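Local coordinates for fumarate reductase iron-sulfur subunit (Mycolicibacterium smegmatis, PDB 7D6V), which probably relays electrons through three iron-sulfur clusters from the flavoprotein subunit toward quinone in mycobacterial succinate dehydrogenase, at residues 131-134 with 135-139; 190-193 with 194-198. One frame throughout, in Å; residues are numbered along the deposited sequence.

In the fold
Contacts 1 and 2 are both local, each formed within one unbroken run of chain, so neither closes a long loop. They follow in series, without nesting or crossing. From the N terminus the chain first builds the strands and the 2Fe-2S domain, then reaches contact 1 where helix 133-142 begins, against subunit A and the membrane anchor subunit. After helices 150-154, 156-159 and 171-181, contact 2 forms along helix 191-196 and the turn that leaves it, beside helices 171-181 and 219-235. The centres of contact 1 and contact 2 are about 24 Å apart. The nearest atoms of contact 1 and contact 2 are about 9 Å apart, so the two do not touch.

Contact 1 (131-134 with 135-139); sequences MQQE and DVNRS
Gln133 carries its CG anti to the backbone N (chi1 -177°) and then bends at the next bond, which swings the amide back alongside the helix to Asn137, one turn on. The first torsion of Asn137 sets its amide group beside its own backbone N, and the second turns OD1 toward Gln133. Gln133 NE2 donates to Asn137 OD1 at 2.9 Å, almost straight at 174°. The oxygen lies in the plane of the glutamine amide, whereas NE2 stands above the carbonyl plane of Asn137 rather than on a lone pair; the two amide planes are 41° apart. Glutamine suits this place: its long side chain spans the turn, and its two-ended amide also serves partners beyond the pair. NE2 reaches Gln140 as well, and OE1 accepts from the backbone of Arg110 of subunit A.

Met131 and Gln133 each cross the branched Val136 at about a right angle, one at either methyl. Val136 CG1 rests 3.8 Å from Met131 CB, while CG2 lies 3.2 Å from Gln133 O and, as its nearest side-chain partner, 3.8 Å from Gln133 NE2. Unbranched and apolar, Met131 can pack on the valine and also against the loop at His183, Pro184 and Leu185, and on Leu107 of subunit A.

Both backbone bonds run from i+3 to i. Val136 N donates to Gln133 O at 3.0 Å, and a weak bond of 3.1 Å runs from Asp135 N to Gln132 O. Side by side with Glu134, the buried Asp135 has its OD2 hydrogen-bonded to Ser221 OG of the membrane anchor subunit. This is the N-terminal part of helix 133-142, loosely bonded at its start, with an i to i+4 amide-amide bridge at the junction of the iron-sulfur subunit with its two partner subunits.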
# COMPACT_ATOMS: atom_id res chain seq x y z
N MET B 131 -9.77 -22.40 -2.43
CA MET B 131 -9.42 -21.67 -3.63
C MET B 131 -8.03 -22.07 -4.09
O MET B 131 -7.12 -22.21 -3.27
CB MET B 131 -9.47 -20.15 -3.41
CG MET B 131 -10.82 -19.62 -2.95
SD MET B 131 -10.81 -17.85 -2.65
CE MET B 131 -10.27 -17.81 -0.94
N GLN B 132 -7.87 -22.27 -5.39
CA GLN B 132 -6.57 -22.53 -5.97
C GLN B 132 -5.86 -21.22 -6.28
O GLN B 132 -6.49 -20.17 -6.47
CB GLN B 132 -6.70 -23.38 -7.23
CG GLN B 132 -7.37 -24.73 -7.00
CD GLN B 132 -6.53 -25.66 -6.14
OE1 GLN B 132 -5.31 -25.68 -6.24
NE2 GLN B 132 -7.19 -26.44 -5.30
N GLN B 133 -4.52 -21.28 -6.33
CA GLN B 133 -3.72 -20.07 -6.50
C GLN B 133 -3.99 -19.41 -7.85
O GLN B 133 -4.10 -18.18 -7.94
CB GLN B 133 -2.24 -20.40 -6.35
CG GLN B 133 -1.32 -19.21 -6.45
CD GLN B 133 -1.47 -18.26 -5.28
OE1 GLN B 133 -1.52 -18.68 -4.13
NE2 GLN B 133 -1.55 -16.97 -5.58
N GLU B 134 -4.07 -20.21 -8.92
CA GLU B 134 -4.32 -19.65 -10.24
C GLU B 134 -5.70 -19.02 -10.34
O GLU B 134 -5.92 -18.16 -11.21
CB GLU B 134 -4.16 -20.73 -11.31
CG GLU B 134 -5.20 -21.82 -11.27
CD GLU B 134 -4.75 -23.03 -10.48
OE1 GLU B 134 -3.85 -22.88 -9.62
OE2 GLU B 134 -5.28 -24.13 -10.72
N ASP B 135 -6.63 -19.41 -9.47
CA ASP B 135 -7.95 -18.80 -9.43
C ASP B 135 -7.95 -17.46 -8.70
O ASP B 135 -8.91 -16.70 -8.84
CB ASP B 135 -8.95 -19.74 -8.76
CG ASP B 135 -9.32 -20.92 -9.64
OD1 ASP B 135 -8.75 -21.04 -10.74
OD2 ASP B 135 -10.18 -21.72 -9.22
N VAL B 136 -6.91 -17.17 -7.92
CA VAL B 136 -6.88 -15.96 -7.11
C VAL B 136 -5.79 -14.99 -7.53
O VAL B 136 -5.72 -13.88 -6.97
CB VAL B 136 -6.73 -16.28 -5.61
CG1 VAL B 136 -7.73 -17.33 -5.19
CG2 VAL B 136 -5.31 -16.74 -5.30
N ASN B 137 -4.92 -15.36 -8.48
CA ASN B 137 -3.82 -14.48 -8.87
C ASN B 137 -4.31 -13.14 -9.41
O ASN B 137 -3.76 -12.08 -9.06
CB ASN B 137 -2.95 -15.17 -9.92
CG ASN B 137 -1.97 -16.15 -9.31
OD1 ASN B 137 -1.43 -15.92 -8.23
ND2 ASN B 137 -1.74 -17.26 -9.99
N ARG B 138 -5.33 -13.16 -10.27
CA ARG B 138 -5.78 -11.93 -10.92
C ARG B 138 -6.31 -10.93 -9.90
O ARG B 138 -6.01 -9.73 -9.99
CB ARG B 138 -6.85 -12.25 -11.96
CG ARG B 138 -6.31 -12.89 -13.22
CD ARG B 138 -7.27 -12.69 -14.37
NE ARG B 138 -8.44 -13.56 -14.27
CZ ARG B 138 -9.40 -13.62 -15.18
NH1 ARG B 138 -9.34 -12.86 -16.26
NH2 ARG B 138 -10.43 -14.43 -15.01
N SER B 139 -7.11 -11.39 -8.94
CA SER B 139 -7.63 -10.49 -7.92
C SER B 139 -6.56 -10.12 -6.90
O SER B 139 -6.60 -9.01 -6.35
CB SER B 139 -8.83 -11.13 -7.22
OG SER B 139 -9.95 -11.15 -8.08

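Contact 2 (190-193 with 194-198)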
# COMPACT_ATOMS: atom_id res chain seq x y z
N ARG B 190 -22.52 -7.72 -11.12
CA ARG B 190 -22.01 -6.35 -11.17
C ARG B 190 -21.65 -5.86 -12.57
O ARG B 190 -21.29 -4.69 -12.73
CB ARG B 190 -20.78 -6.14 -10.26
CG ARG B 190 -21.02 -6.41 -8.79
CD ARG B 190 -19.76 -6.15 -8.00
NE ARG B 190 -19.77 -6.81 -6.70
CZ ARG B 190 -19.45 -8.09 -6.51
NH1 ARG B 190 -19.09 -8.84 -7.54
NH2 ARG B 190 -19.50 -8.61 -5.29
N LYS B 191 -21.74 -6.72 -13.59
CA LYS B 191 -21.32 -6.32 -14.93
C LYS B 191 -22.20 -5.21 -15.49
O LYS B 191 -21.70 -4.23 -16.04
CB LYS B 191 -21.32 -7.53 -15.86
CG LYS B 191 -20.14 -8.46 -15.68
CD LYS B 191 -20.17 -9.59 -16.70
CE LYS B 191 -19.10 -10.62 -16.42
NZ LYS B 191 -19.38 -11.39 -15.18
N GLU B 192 -23.52 -5.35 -15.35
CA GLU B 192 -24.43 -4.31 -15.84
C GLU B 192 -24.25 -3.01 -15.08
O GLU B 192 -24.27 -1.93 -15.69
CB GLU B 192 -25.88 -4.79 -15.74
CG GLU B 192 -26.21 -5.96 -16.62
CD GLU B 192 -26.10 -5.61 -18.09
OE1 GLU B 192 -25.23 -6.19 -18.77
OE2 GLU B 192 -26.87 -4.76 -18.56
N MET B 193 -24.09 -3.08 -13.76
CA MET B 193 -24.01 -1.85 -12.98
C MET B 193 -22.69 -1.12 -13.23
O MET B 193 -22.66 0.11 -13.17
CB MET B 193 -24.19 -2.13 -11.49
CG MET B 193 -23.12 -2.99 -10.87
SD MET B 193 -23.44 -3.37 -9.15
CE MET B 193 -24.77 -4.57 -9.31
N ALA B 194 -21.62 -1.86 -13.53
CA ALA B 194 -20.35 -1.23 -13.85
C ALA B 194 -20.48 -0.28 -15.03
O ALA B 194 -19.78 0.74 -15.09
CB ALA B 194 -19.28 -2.28 -14.14
N GLN B 195 -21.36 -0.59 -15.97
CA GLN B 195 -21.61 0.26 -17.13
C GLN B 195 -22.70 1.29 -16.86
O GLN B 195 -22.59 2.44 -17.30
CB GLN B 195 -21.99 -0.60 -18.33
CG GLN B 195 -22.21 0.16 -19.63
CD GLN B 195 -20.97 0.88 -20.11
OE1 GLN B 195 -20.86 2.10 -20.00
NE2 GLN B 195 -20.02 0.13 -20.65
N ASP B 196 -23.76 0.91 -16.14
CA ASP B 196 -24.94 1.76 -16.04
C ASP B 196 -24.88 2.78 -14.92
O ASP B 196 -25.32 3.92 -15.11
CB ASP B 196 -26.19 0.88 -15.88
CG ASP B 196 -26.47 0.04 -17.10
OD1 ASP B 196 -26.30 0.56 -18.23
OD2 ASP B 196 -26.87 -1.13 -16.95
N GLU B 197 -24.35 2.43 -13.75
CA GLU B 197 -24.28 3.37 -12.64
C GLU B 197 -22.89 3.88 -12.32
O GLU B 197 -22.76 4.97 -11.77
CB GLU B 197 -24.89 2.76 -11.36
CG GLU B 197 -26.40 2.52 -11.44
CD GLU B 197 -26.78 1.24 -12.14
OE1 GLU B 197 -25.88 0.49 -12.53
OE2 GLU B 197 -28.00 1.00 -12.31
N PHE B 198 -21.84 3.13 -12.66
CA PHE B 198 -20.48 3.56 -12.38
C PHE B 198 -19.75 4.06 -13.61
O PHE B 198 -18.57 4.43 -13.51
CB PHE B 198 -19.71 2.41 -11.72
CG PHE B 198 -20.39 1.86 -10.50
CD1 PHE B 198 -20.59 2.65 -9.39
CD2 PHE B 198 -20.86 0.56 -10.48
CE1 PHE B 198 -21.23 2.15 -8.27
CE2 PHE B 198 -21.49 0.05 -9.37
CZ PHE B 198 -21.68 0.85 -8.26
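The ring of Phe198 meets Met193 at its edge: the sulfur SD of Met193 lies 5.3 Å from the Phe198 ring centroid, 84° off the ring normal, a Met-aromatic contact. Ala194 CA shares the ring plane, also at the edge. Met193 CG sits between its backbone N and carbonyl carbon (chi1 65°), which carries CG and SD along to the ring. There CG packs 3.8 Å from Phe198 CE2, and the two side chains run side by side in the same direction. A methionine, long and polarisable, can follow a ring edge in this way, and the buried phenylalanine also leans on Ile177 of helix 171-181.

The two carboxylates are the other flat groups. Those of Glu192 and Asp196 point the same way with planes 67° apart, OE2 of Glu192 standing 4.0 Å from OD2 of Asp196. Both residues reach Lys235 through long, weak ion pairs.

Backbone bonds carry the helix to its end. Ala194 N donates to Arg190 O at 3.0 Å and Asp196 N to Glu192 O at 2.9 Å. Met193 O then takes two donors, Glu197 N at 2.9 Å and Phe198 N at 3.2 Å.

One carbonyl thus holds two successive amides as the helix ends. The neighbouring acids probably make a negative patch, eased in part by Lys235; the side chain of Asp196 lies about 8 Å from bound ubiquinone-1, too far for contact.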